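Local coordinates for protein O-methyltransferase family 2 (Planctopirus limnophila, PDB 5I2H) that probably transfers a methyl group from S-adenosylmethionine to a hydroxyl of a small acceptor, probably as a dimer, and binds the flavone apigenin, at residues Asp8-Pro13 / Thr211-Gln216; Ser196-Leu201 / Ala263-Leu268; Ile224-Pro229 / Asp258-Ala263; Arg296-Asp301 / Leu358-Lys363. All coordinates share one frame; numbering follows the deposited sequence. Where two conformers were deposited one is given.

Interaction 1. Residues Asp8-Pro13 / Thr211-Gln216; sequences DALRFP and TMAVLQ
A loop near the N terminus without regular secondary structure docks on a helix almost 200 residues later through a single direct hydrogen bond, and the acceptor is a side-chain amide. Gln216 OE1 takes the backbone N-H of Ala9, with N to OE1 at 2.9 Å, the donor standing 31° above the amide plane and so off the lone pairs. Its side chain gets there with CG beside its own backbone N and the chain extended beyond. A water donates a second hydrogen bond to OE1 and another to Asp8 OD1. That carboxylate oxygen already accepts from the backbone N of Leu10 (OD1 to N 2.9 Å) and of Arg11; the first bond closes an Asx turn, and the two together make an Asx motif. The other end of the amide is held too: NE2 bonds to the carbonyls of Lys7 and Thr242, fixing its rotation. An alanine in place of Gln216 would remove both amide ends and would probably leave the loop more loosely tied to the helix. One turn back along the helix, Ala213 CB meets Ala9 CB at 4.0 Å. Leu10 slides past Gln216 in the opposite direction, CD1 lying 3.9 Å from Gln216 CB, while its CD2 rests 3.4 Å from the carbonyl O of Ala213. Helix 209-217 follows strand 199-203, and the two form the first beta-alpha unit of the Rossmann-like methyltransferase fold.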
loop_
_atom_site.group_PDB
_atom_site.type_symbol
_atom_site.label_atom_id
_atom_site.label_comp_id
_atom_site.label_asym_id
_atom_site.label_seq_id
_atom_site.Cartn_x
_atom_site.Cartn_y
_atom_site.Cartn_z
ATOM N N ASP A 8 3.600 12.532 31.071
ATOM C CA ASP A 8 2.354 13.223 30.728
ATOM C C ASP A 8 1.573 12.411 29.700
ATOM O O ASP A 8 2.002 12.303 28.549
ATOM C CB ASP A 8 2.696 14.606 30.189
ATOM C CG ASP A 8 1.469 15.486 29.935
ATOM O OD1 ASP A 8 0.309 15.013 29.955
ATOM O OD2 ASP A 8 1.689 16.703 29.728
ATOM N N ALA A 9 0.425 11.842 30.091
ATOM C CA ALA A 9 -0.391 11.060 29.165
ATOM C C ALA A 9 -1.527 11.876 28.555
ATOM O O ALA A 9 -2.346 11.317 27.799
ATOM C CB ALA A 9 -0.973 9.811 29.865
ATOM N N LEU A 10 -1.592 13.185 28.850
ATOM C CA LEU A 10 -2.675 14.032 28.355
ATOM C C LEU A 10 -2.261 14.968 27.236
ATOM O O LEU A 10 -3.134 15.440 26.490
ATOM C CB LEU A 10 -3.270 14.873 29.492
ATOM C CG LEU A 10 -3.962 14.030 30.574
ATOM C CD1 LEU A 10 -4.425 14.920 31.716
ATOM C CD2 LEU A 10 -5.139 13.204 30.014
ATOM N N ARG A 11 -0.973 15.260 27.103
ATOM C CA ARG A 11 -0.545 16.161 26.044
ATOM C C ARG A 11 -0.823 15.522 24.689
ATOM O O ARG A 11 -0.488 14.353 24.459
ATOM C CB ARG A 11 0.937 16.475 26.190
ATOM C CG ARG A 11 1.447 17.419 25.108
ATOM C CD ARG A 11 1.876 18.760 25.676
ATOM N NE ARG A 11 3.202 18.717 26.290
ATOM C CZ ARG A 11 4.292 19.268 25.772
ATOM N NH1 ARG A 11 5.449 19.183 26.417
ATOM N NH2 ARG A 11 4.230 19.911 24.618
ATOM N N PHE A 12 -1.432 16.293 23.789
ATOM C CA PHE A 12 -1.718 15.784 22.454
ATOM C C PHE A 12 -0.413 15.603 21.673
ATOM O O PHE A 12 0.529 16.375 21.846
ATOM C CB PHE A 12 -2.628 16.732 21.675
ATOM C CG PHE A 12 -3.946 16.982 22.329
ATOM C CD1 PHE A 12 -4.719 15.936 22.824
ATOM C CD2 PHE A 12 -4.414 18.277 22.459
ATOM C CE1 PHE A 12 -5.951 16.179 23.427
ATOM C CE2 PHE A 12 -5.635 18.537 23.060
ATOM C CZ PHE A 12 -6.411 17.485 23.544
ATOM N N PRO A 13 -0.311 14.591 20.818
ATOM C CA PRO A 13 0.908 14.455 20.020
ATOM C C PRO A 13 1.059 15.638 19.086
ATOM O O PRO A 13 0.061 16.240 18.647
ATOM C CB PRO A 13 0.695 13.140 19.259
ATOM C CG PRO A 13 -0.676 12.779 19.427
ATOM C CD PRO A 13 -1.269 13.495 20.599
ATOM N N THR A 211 -6.481 3.867 30.106
ATOM C CA THR A 211 -6.951 4.083 31.472
ATOM C C THR A 211 -6.039 5.036 32.224
ATOM O O THR A 211 -6.530 5.906 32.953
ATOM C CB THR A 211 -7.057 2.747 32.196
ATOM O OG1 THR A 211 -8.033 1.955 31.513
ATOM C CG2 THR A 211 -7.499 2.932 33.648
HETATM N N MSE A 212 -4.713 4.906 32.049
HETATM C CA MSE A 212 -3.798 5.821 32.726
HETATM C C MSE A 212 -4.054 7.274 32.295
HETATM O O MSE A 212 -4.037 8.166 33.147
HETATM C CB MSE A 212 -2.342 5.435 32.483
HETATM C CG MSE A 212 -2.044 4.054 33.033
HETATM SE SE MSE A 212 -0.342 3.484 32.343
HETATM C CE MSE A 212 -0.662 1.580 32.722
ATOM N N ALA A 213 -4.305 7.522 31.003
ATOM C CA ALA A 213 -4.649 8.882 30.588
ATOM C C ALA A 213 -5.936 9.354 31.262
ATOM O O ALA A 213 -6.008 10.484 31.768
ATOM C CB ALA A 213 -4.758 8.962 29.066
ATOM N N VAL A 214 -6.974 8.508 31.272
ATOM C CA VAL A 214 -8.219 8.912 31.923
ATOM C C VAL A 214 -7.968 9.239 33.392
ATOM O O VAL A 214 -8.483 10.237 33.927
ATOM C CB VAL A 214 -9.277 7.803 31.752
ATOM C CG1 VAL A 214 -10.498 8.060 32.645
ATOM C CG2 VAL A 214 -9.685 7.731 30.279
ATOM N N LEU A 215 -7.147 8.434 34.064
ATOM C CA LEU A 215 -6.901 8.699 35.483
ATOM C C LEU A 215 -6.134 10.000 35.705
ATOM O O LEU A 215 -6.324 10.640 36.750
ATOM C CB LEU A 215 -6.128 7.545 36.133
ATOM C CG LEU A 215 -6.872 6.208 36.231
ATOM C CD1 LEU A 215 -5.987 5.154 36.956
ATOM C CD2 LEU A 215 -8.250 6.351 36.899
ATOM N N GLN A 216 -5.235 10.392 34.782
ATOM C CA GLN A 216 -4.620 11.718 34.911
ATOM C C GLN A 216 -5.638 12.828 34.698
ATOM O O GLN A 216 -5.556 13.888 35.342
ATOM C CB GLN A 216 -3.452 11.884 33.935
ATOM C CG GLN A 216 -2.282 10.946 34.185
ATOM C CD GLN A 216 -1.082 11.383 33.388
ATOM O OE1 GLN A 216 -1.223 12.156 32.433
ATOM N NE2 GLN A 216 0.111 10.922 33.775
HETATM O O HOH W 1 -0.822 14.800 32.869
#

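Interaction 2. Residues Ser196-Leu201 / Ala263-Leu268; sequences SGRVLL and ADDILL
Val199 O is gripped by two backbone N-H groups, those of Asp264 and Asp265, at the point where two parallel strands of the Rossmann-like methyltransferase sheet begin to pair. The bond from Asp265 N is nearly straight (174° at the hydrogen), whereas that from Asp264 N is more bent but lies on a lone pair of the carbonyl. Further along, Leu201 N gives to Asp265 O and Leu201 O takes Leu267 N, both 2.8 Å N to O, so Leu201 bonds to the residues either side of Ile266, the pattern of a parallel ladder. Ahead of the ladder, Asp264 OD2 takes Val199 N on its anti lone pair, N to OD2 being 2.9 Å, while a water joins OD2 to Gly197 O; OD1 accepts from Lys187 N. Arg198, bent at chi3 (67°), grips the Asp265 carboxylate side-on: NE meets OD2 at 2.9 Å and NH2 meets OD1 at 2.8 Å. Both oxygens lie in the guanidinium plane, although the nitrogens stand well above the carboxylate plane. Asp265 OD1 is shared with Arg296, so two positive charges would probably keep this buried acid ionised. A leucine instead of Arg198 would lose both bonds and is likely to leave the Asp265 charge less balanced. Asp264 CB covers one guanidinium face, 3.5 Å above the plane. Beyond the salt bridge the contact turns apolar: Leu201 CB touches Ala263 CB at 3.6 Å, and Leu201 CD2 lies alongside Ile266 CG1.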
loop_
_atom_site.group_PDB
_atom_site.type_symbol
_atom_site.label_atom_id
_atom_site.label_comp_id
_atom_site.label_asym_id
_atom_site.label_seq_id
_atom_site.Cartn_x
_atom_site.Cartn_y
_atom_site.Cartn_z
ATOM N N SER A 196 -18.731 10.972 43.999
ATOM C CA SER A 196 -17.723 9.945 43.785
ATOM C C SER A 196 -17.174 10.000 42.370
ATOM O O SER A 196 -17.909 10.255 41.404
ATOM C CB SER A 196 -18.299 8.557 44.031
ATOM O OG SER A 196 -18.836 8.490 45.332
ATOM N N GLY A 197 -15.878 9.730 42.255
ATOM C CA GLY A 197 -15.302 9.380 40.977
ATOM C C GLY A 197 -15.858 8.052 40.482
ATOM O O GLY A 197 -16.634 7.365 41.153
ATOM N N ARG A 198 -15.441 7.693 39.270
ATOM C CA ARG A 198 -15.845 6.450 38.635
ATOM C C ARG A 198 -14.699 5.455 38.657
ATOM O O ARG A 198 -13.532 5.839 38.733
ATOM C CB ARG A 198 -16.304 6.676 37.197
ATOM C CG ARG A 198 -17.523 7.659 37.151
ATOM C CD ARG A 198 -18.038 7.949 35.747
ATOM N NE ARG A 198 -18.658 6.819 35.052
ATOM C CZ ARG A 198 -19.893 6.386 35.286
ATOM N NH1 ARG A 198 -20.637 6.968 36.228
ATOM N NH2 ARG A 198 -20.380 5.358 34.602
ATOM N N VAL A 199 -15.058 4.174 38.630
ATOM C CA VAL A 199 -14.109 3.080 38.460
ATOM C C VAL A 199 -14.151 2.665 37.001
ATOM O O VAL A 199 -15.207 2.274 36.493
ATOM C CB VAL A 199 -14.433 1.906 39.393
ATOM C CG1 VAL A 199 -13.515 0.718 39.108
ATOM C CG2 VAL A 199 -14.318 2.365 40.868
ATOM N N LEU A 200 -13.012 2.782 36.317
ATOM C CA LEU A 200 -12.882 2.422 34.913
ATOM C C LEU A 200 -12.149 1.088 34.837
ATOM O O LEU A 200 -10.997 0.985 35.285
ATOM C CB LEU A 200 -12.108 3.500 34.159
ATOM C CG LEU A 200 -11.685 3.166 32.717
ATOM C CD1 LEU A 200 -12.921 2.841 31.845
ATOM C CD2 LEU A 200 -10.855 4.307 32.095
ATOM N N LEU A 201 -12.827 0.072 34.310
ATOM C CA LEU A 201 -12.262 -1.259 34.076
ATOM C C LEU A 201 -11.900 -1.417 32.609
ATOM O O LEU A 201 -12.757 -1.258 31.731
ATOM C CB LEU A 201 -13.267 -2.355 34.465
ATOM C CG LEU A 201 -12.964 -3.805 34.054
ATOM C CD1 LEU A 201 -11.693 -4.345 34.721
ATOM C CD2 LEU A 201 -14.179 -4.727 34.348
ATOM N N ALA A 263 -17.300 -2.155 38.490
ATOM C CA ALA A 263 -16.834 -0.985 37.761
ATOM C C ALA A 263 -18.018 -0.147 37.327
ATOM O O ALA A 263 -19.118 -0.666 37.123
ATOM C CB ALA A 263 -16.020 -1.400 36.532
ATOM N N ASP A 264 -17.772 1.154 37.163
ATOM C CA ASP A 264 -18.774 2.040 36.581
ATOM C C ASP A 264 -18.717 2.021 35.054
ATOM O O ASP A 264 -19.751 1.987 34.389
ATOM C CB ASP A 264 -18.555 3.470 37.073
ATOM C CG ASP A 264 -18.789 3.613 38.576
ATOM O OD1 ASP A 264 -19.961 3.511 39.019
ATOM O OD2 ASP A 264 -17.818 3.825 39.316
ATOM N N ASP A 265 -17.515 2.090 34.494
ATOM C CA ASP A 265 -17.280 2.100 33.049
ATOM C C ASP A 265 -16.427 0.900 32.695
ATOM O O ASP A 265 -15.465 0.598 33.416
ATOM C CB ASP A 265 -16.525 3.352 32.605
ATOM C CG ASP A 265 -17.353 4.627 32.786
ATOM O OD1 ASP A 265 -18.580 4.558 32.616
ATOM O OD2 ASP A 265 -16.774 5.676 33.100
ATOM N N ILE A 266 -16.738 0.252 31.571
ATOM C CA ILE A 266 -15.920 -0.843 31.059
ATOM C C ILE A 266 -15.462 -0.476 29.655
ATOM O O ILE A 266 -16.290 -0.153 28.793
ATOM C CB ILE A 266 -16.679 -2.177 31.072
ATOM C CG1 ILE A 266 -16.978 -2.540 32.526
ATOM C CG2 ILE A 266 -15.845 -3.250 30.384
ATOM C CD1 ILE A 266 -17.852 -3.766 32.670
ATOM N N LEU A 267 -14.147 -0.504 29.432
ATOM C CA LEU A 267 -13.531 -0.149 28.155
ATOM C C LEU A 267 -13.098 -1.419 27.411
ATOM O O LEU A 267 -12.395 -2.287 27.970
ATOM C CB LEU A 267 -12.327 0.770 28.400
ATOM C CG LEU A 267 -11.491 1.134 27.162
ATOM C CD1 LEU A 267 -12.370 1.885 26.129
ATOM C CD2 LEU A 267 -10.256 1.964 27.538
ATOM N N LEU A 268 -13.506 -1.515 26.159
ATOM C CA LEU A 268 -13.053 -2.536 25.209
ATOM C C LEU A 268 -12.389 -1.757 24.081
ATOM O O LEU A 268 -13.073 -1.289 23.160
ATOM C CB LEU A 268 -14.215 -3.365 24.655
ATOM C CG LEU A 268 -14.998 -4.150 25.724
ATOM C CD1 LEU A 268 -16.252 -4.831 25.176
ATOM C CD2 LEU A 268 -14.066 -5.130 26.464
HETATM O O HOH W 2 -17.453 4.689 41.744
HETATM O O HOH W 3 -22.135 4.227 37.164
#

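Interaction 3. Residues Ile224-Pro229 / Asp258-Ala263; sequences IIFDRP and DPFPPA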
loop_
_atom_site.group_PDB
_atom_site.type_symbol
_atom_site.label_atom_id
_atom_site.label_comp_id
_atom_site.label_asym_id
_atom_site.label_seq_id
_atom_site.Cartn_x
_atom_site.Cartn_y
_atom_site.Cartn_z
ATOM N N ILE A 224 -8.850 -0.151 36.754
ATOM C CA ILE A 224 -8.549 -1.567 36.885
ATOM C C ILE A 224 -8.162 -2.069 35.501
ATOM O O ILE A 224 -8.930 -1.916 34.547
ATOM C CB ILE A 224 -9.740 -2.372 37.429
ATOM C CG1 ILE A 224 -10.199 -1.828 38.798
ATOM C CG2 ILE A 224 -9.367 -3.839 37.482
ATOM C CD1 ILE A 224 -11.493 -2.469 39.298
ATOM N N ILE A 225 -6.969 -2.631 35.372
ATOM C CA ILE A 225 -6.577 -3.311 34.149
ATOM C C ILE A 225 -6.779 -4.804 34.355
ATOM O O ILE A 225 -6.203 -5.395 35.284
ATOM C CB ILE A 225 -5.110 -3.033 33.789
ATOM C CG1 ILE A 225 -4.782 -1.529 33.934
ATOM C CG2 ILE A 225 -4.796 -3.622 32.406
ATOM C CD1 ILE A 225 -5.651 -0.600 33.049
ATOM N N PHE A 226 -7.537 -5.426 33.461
ATOM C CA PHE A 226 -7.831 -6.861 33.498
ATOM C C PHE A 226 -7.197 -7.493 32.263
ATOM O O PHE A 226 -7.552 -7.130 31.140
ATOM C CB PHE A 226 -9.356 -7.043 33.515
ATOM C CG PHE A 226 -9.839 -8.473 33.597
ATOM C CD1 PHE A 226 -9.743 -9.329 32.499
ATOM C CD2 PHE A 226 -10.516 -8.934 34.721
ATOM C CE1 PHE A 226 -10.229 -10.625 32.556
ATOM C CE2 PHE A 226 -11.017 -10.234 34.774
ATOM C CZ PHE A 226 -10.867 -11.081 33.701
ATOM N N ASP A 227 -6.222 -8.392 32.446
ATOM C CA ASP A 227 -5.540 -8.968 31.284
ATOM C C ASP A 227 -4.734 -10.190 31.740
ATOM O O ASP A 227 -4.811 -10.597 32.902
ATOM C CB ASP A 227 -4.658 -7.922 30.585
ATOM C CG ASP A 227 -4.563 -8.162 29.080
ATOM O OD1 ASP A 227 -4.447 -9.339 28.673
ATOM O OD2 ASP A 227 -4.609 -7.198 28.304
ATOM N N ARG A 228 -3.984 -10.787 30.800
ATOM C CA ARG A 228 -3.064 -11.889 31.126
ATOM C C ARG A 228 -1.868 -11.378 31.931
ATOM O O ARG A 228 -1.422 -10.243 31.741
ATOM C CB ARG A 228 -2.541 -12.566 29.860
ATOM C CG ARG A 228 -3.588 -12.882 28.827
ATOM C CD ARG A 228 -3.007 -13.566 27.582
ATOM N NE ARG A 228 -2.003 -12.787 26.846
ATOM C CZ ARG A 228 -2.241 -11.656 26.172
ATOM N NH1 ARG A 228 -3.461 -11.097 26.167
ATOM N NH2 ARG A 228 -1.243 -11.068 25.513
ATOM N N PRO A 229 -1.307 -12.218 32.807
ATOM C CA PRO A 229 -0.194 -11.759 33.657
ATOM C C PRO A 229 0.990 -11.191 32.896
ATOM O O PRO A 229 1.569 -10.182 33.335
ATOM C CB PRO A 229 0.198 -13.031 34.428
ATOM C CG PRO A 229 -1.032 -13.834 34.468
ATOM C CD PRO A 229 -1.792 -13.552 33.202
ATOM N N ASP A 258 -13.756 -15.612 33.992
ATOM C CA ASP A 258 -13.512 -15.091 35.324
ATOM C C ASP A 258 -14.381 -13.863 35.551
ATOM O O ASP A 258 -14.635 -13.102 34.611
ATOM C CB ASP A 258 -12.041 -14.726 35.493
ATOM C CG ASP A 258 -11.134 -15.967 35.515
ATOM O OD1 ASP A 258 -11.576 -17.028 35.999
ATOM O OD2 ASP A 258 -9.984 -15.906 35.027
ATOM N N PRO A 259 -14.828 -13.632 36.783
ATOM C CA PRO A 259 -15.711 -12.486 37.037
ATOM C C PRO A 259 -14.987 -11.163 36.836
ATOM O O PRO A 259 -13.860 -10.967 37.307
ATOM C CB PRO A 259 -16.136 -12.678 38.503
ATOM C CG PRO A 259 -15.080 -13.584 39.124
ATOM C CD PRO A 259 -14.550 -14.428 38.003
ATOM N N PHE A 260 -15.651 -10.241 36.150
ATOM C CA PHE A 260 -15.119 -8.893 36.081
ATOM C C PHE A 260 -15.304 -8.229 37.442
ATOM O O PHE A 260 -16.312 -8.478 38.133
ATOM C CB PHE A 260 -15.836 -8.070 35.016
ATOM C CG PHE A 260 -15.541 -8.485 33.577
ATOM C CD1 PHE A 260 -14.271 -8.945 33.179
ATOM C CD2 PHE A 260 -16.555 -8.397 32.603
ATOM C CE1 PHE A 260 -14.032 -9.306 31.855
ATOM C CE2 PHE A 260 -16.332 -8.740 31.272
ATOM C CZ PHE A 260 -15.079 -9.195 30.887
ATOM N N PRO A 261 -14.371 -7.388 37.856
ATOM C CA PRO A 261 -14.538 -6.653 39.121
ATOM C C PRO A 261 -15.591 -5.570 38.963
ATOM O O PRO A 261 -15.873 -5.115 37.829
ATOM C CB PRO A 261 -13.145 -6.041 39.359
ATOM C CG PRO A 261 -12.610 -5.858 37.968
ATOM C CD PRO A 261 -13.119 -7.039 37.158
ATOM N N PRO A 262 -16.187 -5.127 40.066
ATOM C CA PRO A 262 -17.160 -4.030 39.991
ATOM C C PRO A 262 -16.537 -2.799 39.360
ATOM O O PRO A 262 -15.400 -2.434 39.661
ATOM C CB PRO A 262 -17.529 -3.781 41.461
ATOM C CG PRO A 262 -17.261 -5.072 42.141
ATOM C CD PRO A 262 -16.032 -5.625 41.441
ATOM N N ALA A 263 -17.300 -2.155 38.490
ATOM C CA ALA A 263 -16.834 -0.985 37.761
ATOM C C ALA A 263 -18.018 -0.147 37.327
ATOM O O ALA A 263 -19.118 -0.666 37.123
ATOM C CB ALA A 263 -16.020 -1.400 36.532
#
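Phe226 offers a ring face to the edge of Phe260, a T-shaped pair with centroids 5.2 Å apart and planes at 82°. It joins the end of strand 222-227, in the Rossmann-like methyltransferase sheet, to the loop that leads into strand 265-269. The phenyl group of Phe226 swings out with CG anti to the backbone N (chi1 -178°), and its CB points toward the loop. Phe260 CD1 comes down 3.8 Å above that ring, displaced from the centre toward the rim on the CE2 side, and CE1 beside it also approaches the ring. For this the Phe260 side chain has CG beside its own backbone N (chi1 -70°), which turns the CD1-CE1 edge of the ring toward the strand. The rim of Phe226 is occupied as well: Asp258 CB lies near the ring plane, 4.2 Å from CZ, and Pro259 O sits close to the same plane, 3.9 Å from CE2. Met255 packs on both aromatic rings, and Lys286 makes a cation-pi contact with Phe260, so the T-shaped pair belongs to a wider cluster. Pro261 bridges the two strand residues whose side chains turn to the loop. Its CD approaches Phe226 CD2 obliquely, while its CB and CG face Ile224, so that one proline spans two positions of the strand. Ile224 and Pro261 meet tip to tip: Ile224 CD1 lies 3.8 Å from Pro261 CG, and Ile224 CG2 is 3.9 Å from that same ring carbon.

Interaction 4. Residues Arg296-Asp301 / Leu358-Lys363; sequences RLLIHD and LILSEK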
loop_
_atom_site.group_PDB
_atom_site.type_symbol
_atom_site.label_atom_id
_atom_site.label_comp_id
_atom_site.label_asym_id
_atom_site.label_seq_id
_atom_site.Cartn_x
_atom_site.Cartn_y
_atom_site.Cartn_z
ATOM N N ARG A 296 -21.399 2.551 32.016
ATOM C CA ARG A 296 -21.175 2.698 30.581
ATOM C C ARG A 296 -20.322 1.575 30.031
ATOM O O ARG A 296 -19.359 1.141 30.666
ATOM C CB ARG A 296 -20.507 4.044 30.254
ATOM C CG ARG A 296 -21.389 5.217 30.736
ATOM C CD ARG A 296 -20.743 6.566 30.437
ATOM N NE ARG A 296 -19.451 6.762 31.125
ATOM C CZ ARG A 296 -18.720 7.868 31.024
ATOM N NH1 ARG A 296 -19.152 8.863 30.253
ATOM N NH2 ARG A 296 -17.570 7.980 31.688
ATOM N N LEU A 297 -20.662 1.141 28.823
ATOM C CA LEU A 297 -19.771 0.338 28.019
ATOM C C LEU A 297 -19.123 1.270 27.003
ATOM O O LEU A 297 -19.819 1.935 26.217
ATOM C CB LEU A 297 -20.514 -0.820 27.345
ATOM C CG LEU A 297 -19.642 -1.707 26.461
ATOM C CD1 LEU A 297 -18.669 -2.485 27.345
ATOM C CD2 LEU A 297 -20.538 -2.632 25.637
ATOM N N LEU A 298 -17.807 1.334 27.043
ATOM C CA LEU A 298 -16.998 2.156 26.139
ATOM C C LEU A 298 -16.343 1.225 25.135
ATOM O O LEU A 298 -15.451 0.442 25.494
ATOM C CB LEU A 298 -15.938 2.935 26.913
ATOM C CG LEU A 298 -16.467 3.746 28.108
ATOM C CD1 LEU A 298 -15.274 4.299 28.921
ATOM C CD2 LEU A 298 -17.503 4.816 27.777
ATOM N N ILE A 299 -16.770 1.299 23.878
ATOM C CA ILE A 299 -16.128 0.524 22.816
ATOM C C ILE A 299 -15.257 1.495 22.039
ATOM O O ILE A 299 -15.756 2.516 21.547
ATOM C CB ILE A 299 -17.167 -0.157 21.901
ATOM C CG1 ILE A 299 -17.914 -1.249 22.679
ATOM C CG2 ILE A 299 -16.498 -0.740 20.667
ATOM C CD1 ILE A 299 -19.150 -1.763 21.932
ATOM N N HIS A 300 -13.957 1.199 21.940
ATOM C CA HIS A 300 -13.028 2.065 21.220
ATOM C C HIS A 300 -12.435 1.249 20.085
ATOM O O HIS A 300 -11.738 0.268 20.331
ATOM C CB HIS A 300 -11.944 2.605 22.156
ATOM C CG HIS A 300 -10.992 3.562 21.507
ATOM N ND1 HIS A 300 -9.627 3.387 21.568
ATOM C CD2 HIS A 300 -11.197 4.701 20.788
ATOM C CE1 HIS A 300 -9.028 4.375 20.914
ATOM N NE2 HIS A 300 -9.954 5.182 20.435
ATOM N N ASP A 301 -12.754 1.609 18.842
ATOM C CA ASP A 301 -12.336 0.750 17.746
ATOM C C ASP A 301 -12.404 1.565 16.463
ATOM O O ASP A 301 -12.739 2.761 16.478
ATOM C CB ASP A 301 -13.206 -0.528 17.694
ATOM C CG ASP A 301 -12.402 -1.742 17.276
ATOM O OD1 ASP A 301 -11.912 -1.733 16.126
ATOM O OD2 ASP A 301 -12.206 -2.655 18.111
ATOM N N LEU A 358 -14.818 6.358 19.730
ATOM C CA LEU A 358 -15.336 5.959 21.035
ATOM C C LEU A 358 -16.847 5.835 20.889
ATOM O O LEU A 358 -17.543 6.834 20.643
ATOM C CB LEU A 358 -14.955 6.978 22.111
ATOM C CG LEU A 358 -15.685 6.828 23.450
ATOM C CD1 LEU A 358 -15.492 5.431 24.103
ATOM C CD2 LEU A 358 -15.253 7.963 24.404
ATOM N N ILE A 359 -17.346 4.610 21.000
ATOM C CA ILE A 359 -18.778 4.339 20.972
ATOM C C ILE A 359 -19.238 4.221 22.417
ATOM O O ILE A 359 -18.822 3.304 23.131
ATOM C CB ILE A 359 -19.078 3.052 20.189
ATOM C CG1 ILE A 359 -18.488 3.119 18.784
ATOM C CG2 ILE A 359 -20.595 2.726 20.169
ATOM C CD1 ILE A 359 -18.532 1.730 18.137
ATOM N N LEU A 360 -20.118 5.122 22.840
ATOM C CA LEU A 360 -20.591 5.198 24.215
ATOM C C LEU A 360 -22.000 4.633 24.316
ATOM O O LEU A 360 -22.866 4.998 23.513
ATOM C CB LEU A 360 -20.588 6.648 24.703
ATOM C CG LEU A 360 -19.253 7.277 24.997
ATOM C CD1 LEU A 360 -19.046 8.384 24.025
ATOM C CD2 LEU A 360 -19.295 7.808 26.417
ATOM N N SER A 361 -22.211 3.736 25.285
ATOM C CA SER A 361 -23.522 3.180 25.584
ATOM C C SER A 361 -23.704 3.123 27.095
ATOM O O SER A 361 -22.731 3.105 27.858
ATOM C CB SER A 361 -23.698 1.790 24.976
ATOM O OG SER A 361 -23.410 1.805 23.592
ATOM N N GLU A 362 -24.968 3.087 27.523
ATOM C CA GLU A 362 -25.306 3.248 28.931
ATOM C C GLU A 362 -26.193 2.102 29.406
ATOM O O GLU A 362 -27.127 1.695 28.712
ATOM C CB GLU A 362 -26.005 4.600 29.171
ATOM C CG GLU A 362 -26.186 4.938 30.638
ATOM C CD GLU A 362 -26.788 6.321 30.873
ATOM O OE1 GLU A 362 -26.346 7.301 30.234
ATOM O OE2 GLU A 362 -27.708 6.429 31.700
ATOM N N LYS A 363 -25.891 1.585 30.595
ATOM C CA LYS A 363 -26.684 0.511 31.176
ATOM C C LYS A 363 -28.015 1.080 31.624
ATOM O O LYS A 363 -28.055 2.087 32.347
ATOM C CB LYS A 363 -25.964 -0.110 32.376
ATOM C CG LYS A 363 -26.770 -1.211 33.087
ATOM C CD LYS A 363 -26.574 -2.541 32.354
ATOM C CE LYS A 363 -27.234 -3.683 33.055
ATOM N NZ LYS A 363 -26.331 -4.408 33.985
HETATM O O HOH W 4 -20.608 1.086 23.762
#
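Strands 296-301 and 358-362 run antiparallel, their axes approaching to 4.6 Å with 163° between directions. Two hydrogen-bonded pairs carry the ladder, and they differ in quality. Between Ile299 and Ile359 both N-H...O angles are 170°, and Ile359 N comes to 2.7 Å from Ile299 O. Between Leu297 and Ser361 the bonds are more bent: Leu297 N, 3.0 Å from Ser361 O, stands 40° above the carbonyl plane. A water beside this pair donates to Leu297 O and Ile359 O, and forms a further bond with Ser361 OG at 2.9 Å. On one face Leu298 lies alongside Leu360, CD2 to CD2 3.7 Å, with Leu358 CD1 against Leu298 CB at 3.8 Å. Leu360 CD2 also reaches Arg296 NH1 at 4.0 Å; this arginine, bent at chi3, pairs by NE with Asp265 and bonds by NH1 to Pro181 O. On the other face Ile299 and Ile359 point the same way, CG2 of Ile299 being 4.1 Å from CD1 of Ile359, where Tyr335 and Ile339 of helix 332-341 pack on Ile359. His300 is held by Thr352 and Ser269 through its two ring nitrogens, and Asp301 bonds to His273 of the apigenin pocket. The reversed strand 357-362, next to the parallel strands, completes the 3-2-1-4-5-7-6 order characteristic of class I S-adenosylmethionine-dependent methyltransferases.

From the N terminus, interaction 1 closes the longest loop, bringing the chain start back to helix 209-217 across the helical N-terminal region. Interaction 2 crosses it, since its first segment, 196-201, lies inside that loop and its second beyond it. Interaction 3 is nested within the loop closed by interaction 2, and the two share Ala263; strands 199-203 and 222-227 are neighbours in the sheet. Interaction 4 follows in series and carries the sheet to the C terminus, joined to interaction 2 through neighbouring strands and the Arg296-Asp265 salt bridge. Leu200 packs on Thr211 and Val214, tying interaction 1 to the same sheet.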